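Local atomic coordinates of ABC transporter, substrate binding protein (Agrobacterium tumefaciens, PDB entry 3C9H), a protein that probably captures a solute in the periplasm and delivers it to an ABC transporter for uptake, and binds a magnesium ion. Residues Thr35-Ser41 / Ala62-Met68; Lys85-Ala91 / Leu266-Ala272. Residues are numbered along the deposited sequence.

Contact 1: Thr35-Ser41 / Ala62-Met68; sequences TLVVYSS and AVHYEDM. With MG (magnesium ion), chain C.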
# COMPACT_ATOMS: atom_id res chain seq x y z
N THR A 35 -17.92 12.86 14.96
CA THR A 35 -17.22 11.66 14.57
C THR A 35 -16.60 11.82 13.16
O THR A 35 -17.29 12.13 12.18
CB THR A 35 -18.15 10.43 14.65
OG1 THR A 35 -18.71 10.35 15.98
CG2 THR A 35 -17.43 9.12 14.34
N LEU A 36 -15.29 11.63 13.10
CA LEU A 36 -14.54 11.49 11.85
C LEU A 36 -14.73 10.08 11.30
O LEU A 36 -14.51 9.07 11.99
CB LEU A 36 -13.05 11.73 12.10
CG LEU A 36 -12.09 11.46 10.95
CD1 LEU A 36 -12.20 12.58 9.87
CD2 LEU A 36 -10.69 11.28 11.47
N VAL A 37 -15.12 9.99 10.04
CA VAL A 37 -15.25 8.72 9.38
C VAL A 37 -14.09 8.56 8.38
O VAL A 37 -13.90 9.42 7.52
CB VAL A 37 -16.60 8.55 8.67
CG1 VAL A 37 -16.64 7.23 7.93
CG2 VAL A 37 -17.77 8.63 9.72
N VAL A 38 -13.36 7.46 8.50
CA VAL A 38 -12.19 7.17 7.65
C VAL A 38 -12.41 5.86 6.90
O VAL A 38 -12.72 4.84 7.52
CB VAL A 38 -10.88 7.09 8.52
CG1 VAL A 38 -9.66 6.75 7.67
CG2 VAL A 38 -10.68 8.37 9.37
N TYR A 39 -12.29 5.86 5.57
CA TYR A 39 -12.09 4.61 4.81
C TYR A 39 -10.61 4.47 4.48
O TYR A 39 -10.05 5.31 3.77
CB TYR A 39 -12.87 4.55 3.52
CG TYR A 39 -14.37 4.75 3.64
CD1 TYR A 39 -15.02 4.70 4.88
CD2 TYR A 39 -15.14 4.99 2.49
CE1 TYR A 39 -16.40 4.91 4.95
CE2 TYR A 39 -16.47 5.21 2.56
CZ TYR A 39 -17.11 5.15 3.79
OH TYR A 39 -18.47 5.36 3.82
N SER A 40 -9.99 3.41 4.98
CA SER A 40 -8.53 3.21 4.87
C SER A 40 -8.12 1.78 4.64
O SER A 40 -8.76 0.83 5.09
CB SER A 40 -7.85 3.77 6.11
OG SER A 40 -6.47 3.48 6.15
N SER A 41 -7.05 1.60 3.89
CA SER A 41 -6.53 0.28 3.67
C SER A 41 -5.40 -0.04 4.63
O SER A 41 -4.89 -1.14 4.59
CB SER A 41 -6.05 0.11 2.23
OG SER A 41 -4.89 0.90 1.94
N ALA A 62 -14.31 11.97 18.01
CA ALA A 62 -14.43 10.52 17.88
C ALA A 62 -13.93 10.11 16.49
O ALA A 62 -14.02 10.91 15.56
CB ALA A 62 -15.89 10.09 18.08
N VAL A 63 -13.38 8.90 16.38
CA VAL A 63 -12.87 8.39 15.09
C VAL A 63 -13.52 7.05 14.77
O VAL A 63 -13.41 6.08 15.51
CB VAL A 63 -11.34 8.22 15.10
CG1 VAL A 63 -10.84 7.65 13.77
CG2 VAL A 63 -10.67 9.55 15.40
N HIS A 64 -14.22 7.02 13.64
CA HIS A 64 -14.83 5.84 13.09
C HIS A 64 -13.96 5.34 11.92
O HIS A 64 -13.99 5.89 10.80
CB HIS A 64 -16.24 6.21 12.64
CG HIS A 64 -17.04 5.07 12.11
ND1 HIS A 64 -16.66 4.34 11.00
CD2 HIS A 64 -18.24 4.58 12.47
CE1 HIS A 64 -17.57 3.42 10.75
NE2 HIS A 64 -18.55 3.56 11.62
N TYR A 65 -13.17 4.30 12.20
CA TYR A 65 -12.14 3.84 11.29
C TYR A 65 -12.57 2.57 10.62
O TYR A 65 -12.75 1.56 11.29
CB TYR A 65 -10.81 3.61 12.05
CG TYR A 65 -9.63 3.33 11.17
CD1 TYR A 65 -8.84 4.38 10.65
CD2 TYR A 65 -9.26 2.00 10.83
CE1 TYR A 65 -7.70 4.12 9.86
CE2 TYR A 65 -8.13 1.75 10.02
CZ TYR A 65 -7.37 2.82 9.54
OH TYR A 65 -6.24 2.57 8.72
N GLU A 66 -12.71 2.62 9.30
CA GLU A 66 -13.04 1.45 8.49
C GLU A 66 -11.87 0.99 7.65
O GLU A 66 -11.42 1.67 6.72
CB GLU A 66 -14.27 1.71 7.59
CG GLU A 66 -15.45 2.30 8.33
CD GLU A 66 -16.81 1.87 7.75
OE1 GLU A 66 -16.88 0.90 6.95
OE2 GLU A 66 -17.81 2.50 8.14
N ASP A 67 -11.39 -0.21 7.98
CA ASP A 67 -10.27 -0.88 7.35
C ASP A 67 -10.88 -1.78 6.28
O ASP A 67 -11.61 -2.73 6.57
CB ASP A 67 -9.49 -1.64 8.45
CG ASP A 67 -8.42 -2.58 7.93
OD1 ASP A 67 -8.23 -2.76 6.71
OD2 ASP A 67 -7.73 -3.16 8.80
N MET A 68 -10.55 -1.48 5.04
CA MET A 68 -11.11 -2.16 3.91
C MET A 68 -10.11 -2.25 2.75
O MET A 68 -9.11 -1.52 2.71
CB MET A 68 -12.43 -1.48 3.48
CG MET A 68 -12.33 -0.15 2.76
SD MET A 68 -13.91 0.77 2.50
CE MET A 68 -14.22 1.26 4.16
MG MG C . -4.74 -3.40 4.37
O HOH W 1 -6.84 -3.87 5.10
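Strands 35-40 and 62-67 run side by side in parallel, their axes 4.4 Å apart at closest and 20° from alignment, with T35 beside A62 and S40 beside D67. A62 opens the pairing: its O accepts a hydrogen bond from L36 N at 2.9 Å. V63 turns to the face that carries L36 and V38, touching L36 (CG2 to L36 CD2, 4.3 Å) under helix 44-57. H64 bonds through its backbone to both sides of V37, N to L36 O at 2.6 Å and O to V38 N at 2.9 Å, the alternation expected of parallel strands. The ring of Y65 touches V38 (CD1 to V38 CG1, 3.9 Å), and its OH receives a hydrogen bond from S40 OG, 2.7 Å; the same OH also bonds to L42 O. E66 repeats the backbone pattern, N to V38 O and O to S40 N, each 2.8 Å, while its carboxylate forms a salt bridge with R76 of helix 70-82. D67 points its carboxylate back to E44 N, near the start of helix 44-57. M68 closes the pairing, N to S40 O at 2.9 Å, and swings its thioether to the Y39 ring in a Met-aromatic contact, SD 4.7 Å from the ring centroid and CE 3.5 Å from Y39 CG. Just past the strand end, S41 O ligates the magnesium at 2.3 Å, with D43 and water 1 among the other ligands. The two strands and helix 44-57 form a beta-alpha-beta unit of a periplasmic-binding-protein fold, with the metal site at the C-terminal end of its first strand.

Contact 2: Lys85-Ala91 / Leu266-Ala272; sequences KKTADFA and LVPEAAA
An antiparallel strand pair and a type I beta turn join the start of strand 90-93 to the end of strand 258-268, in the sheet of a periplasmic-binding-protein fold. A91 and L266 make a hydrogen-bonded pair, CA atoms 5.5 Å apart: A91 N to L266 O is 2.9 Å and L266 N to A91 O is 3.1 Å. Residues 85-89 are irregular, and opposite them the chain turns from P268 to A271, closed by A271 N to P268 O at 3.2 Å. The turn presents A270 O to T87 N at 2.9 Å. L266 is p at both chi1 and chi2, which brings CD1 to 4.0 Å from A91 CB. The C-gamma-exo ring of P268 fits against the other segment, CB 3.5 Å from T87 CG2 and CG 3.2 Å from A88 O. T87 is t (-165°), with CG2 also 3.7 Å from A270 CB; its OG1 bonds to E80. The CA-to-CB bond of F90 points away from 266-272, but chi1 t (-169°) and chi2 62° bring CD1 to 3.4 Å from L266 O, and its ring meets that of Y280 in helix 274-285. D89 is m (-56°): OD1 accepts a hydrogen bond from N273 N, and OD2 one from V37 N. K86, m at chi1 and chi2, t at chi3 and chi4, folds its chain over the turn, with CD 3.0 Å from A270 O.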
# COMPACT_ATOMS: atom_id res chain seq x y z
N LYS A 85 -25.71 10.38 -1.29
CA LYS A 85 -25.47 10.19 0.13
C LYS A 85 -24.15 10.83 0.55
O LYS A 85 -23.31 11.18 -0.29
CB LYS A 85 -25.41 8.70 0.47
CG LYS A 85 -26.70 7.95 0.28
CD LYS A 85 -26.52 6.48 0.65
CE LYS A 85 -25.78 5.67 -0.44
NZ LYS A 85 -25.21 4.37 0.05
N LYS A 86 -23.94 10.94 1.85
CA LYS A 86 -22.63 11.30 2.33
C LYS A 86 -21.69 10.07 2.33
O LYS A 86 -22.11 8.91 2.22
CB LYS A 86 -22.73 12.04 3.68
CG LYS A 86 -23.43 13.46 3.53
CD LYS A 86 -22.59 14.46 2.69
CE LYS A 86 -23.36 15.60 2.04
NZ LYS A 86 -22.66 16.07 0.77
N THR A 87 -20.40 10.35 2.42
CA THR A 87 -19.39 9.30 2.37
C THR A 87 -18.34 9.62 3.43
O THR A 87 -18.54 10.49 4.27
CB THR A 87 -18.84 9.12 0.91
OG1 THR A 87 -18.12 7.89 0.78
CG2 THR A 87 -17.93 10.27 0.46
N ALA A 88 -17.21 8.93 3.39
CA ALA A 88 -16.12 9.14 4.35
C ALA A 88 -15.62 10.59 4.32
O ALA A 88 -15.75 11.30 3.31
CB ALA A 88 -14.95 8.19 4.04
N ASP A 89 -15.03 11.00 5.43
CA ASP A 89 -14.42 12.31 5.53
C ASP A 89 -12.96 12.31 5.05
O ASP A 89 -12.41 13.37 4.72
CB ASP A 89 -14.50 12.77 6.98
CG ASP A 89 -15.94 12.77 7.52
OD1 ASP A 89 -16.82 13.20 6.76
OD2 ASP A 89 -16.19 12.34 8.66
N PHE A 90 -12.34 11.12 5.06
CA PHE A 90 -10.95 10.88 4.65
C PHE A 90 -10.83 9.49 4.03
O PHE A 90 -11.33 8.50 4.60
CB PHE A 90 -10.00 11.02 5.85
CG PHE A 90 -8.53 11.04 5.47
CD1 PHE A 90 -8.01 12.03 4.65
CD2 PHE A 90 -7.68 10.07 5.94
CE1 PHE A 90 -6.65 12.01 4.31
CE2 PHE A 90 -6.33 10.06 5.61
CZ PHE A 90 -5.82 11.04 4.78
N ALA A 91 -10.21 9.42 2.85
CA ALA A 91 -9.94 8.19 2.16
C ALA A 91 -8.45 8.04 2.08
O ALA A 91 -7.75 8.95 1.62
CB ALA A 91 -10.55 8.20 0.74
N LEU A 266 -6.94 11.76 0.61
CA LEU A 266 -7.82 12.81 0.05
C LEU A 266 -9.11 12.89 0.87
O LEU A 266 -9.44 11.96 1.57
CB LEU A 266 -8.13 12.54 -1.43
CG LEU A 266 -8.89 11.25 -1.79
CD1 LEU A 266 -10.39 11.44 -1.57
CD2 LEU A 266 -8.59 10.79 -3.28
N VAL A 267 -9.79 14.04 0.78
CA VAL A 267 -11.08 14.28 1.40
C VAL A 267 -12.11 14.19 0.29
O VAL A 267 -12.04 14.95 -0.67
CB VAL A 267 -11.15 15.70 2.02
CG1 VAL A 267 -12.58 16.02 2.48
CG2 VAL A 267 -10.13 15.82 3.15
N PRO A 268 -13.03 13.22 0.40
CA PRO A 268 -14.10 13.08 -0.56
C PRO A 268 -15.00 14.34 -0.67
O PRO A 268 -15.27 15.03 0.31
CB PRO A 268 -14.89 11.87 -0.03
CG PRO A 268 -13.86 11.06 0.75
CD PRO A 268 -13.08 12.16 1.43
N GLU A 269 -15.43 14.63 -1.89
CA GLU A 269 -16.40 15.68 -2.17
C GLU A 269 -17.66 15.57 -1.31
O GLU A 269 -18.20 16.59 -0.86
CB GLU A 269 -16.77 15.62 -3.65
CG GLU A 269 -17.61 16.77 -4.13
CD GLU A 269 -19.10 16.53 -3.99
OE1 GLU A 269 -19.51 15.36 -3.74
OE2 GLU A 269 -19.87 17.50 -4.17
N ALA A 270 -18.12 14.33 -1.07
CA ALA A 270 -19.37 14.06 -0.33
C ALA A 270 -19.17 13.75 1.15
O ALA A 270 -20.05 13.20 1.82
CB ALA A 270 -20.11 12.94 -0.98
N ALA A 271 -18.01 14.11 1.67
CA ALA A 271 -17.73 14.02 3.09
C ALA A 271 -18.84 14.68 3.89
O ALA A 271 -19.29 15.77 3.52
CB ALA A 271 -16.40 14.69 3.41
N ALA A 272 -19.27 14.03 4.97
CA ALA A 272 -20.23 14.64 5.87
C ALA A 272 -19.52 15.71 6.70
O ALA A 272 -20.11 16.73 7.05
CB ALA A 272 -20.85 13.58 6.76

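How the contacts relate
From the N terminus, contact 1 comes first: strand 35-40 leads through helix 44-57 to strand 62-67, a short local closure complete before contact 2 opens. Helix 70-82 then carries the chain to 85-91, and contact 2 spans 174 intervening residues before 266-272 returns to it. The two loops therefore follow in series, neither enclosing nor crossing the other. They meet in one sheet, where strand 35-40 lies between 62-67 and 90-93, and 258-268 follows antiparallel beyond 90-93. Probable hydrogen bonds from D89 N to V37 O (2.9 Å) and Y39 N to F90 O (3.0 Å) join them, tying the early beta-alpha-beta unit to a late strand.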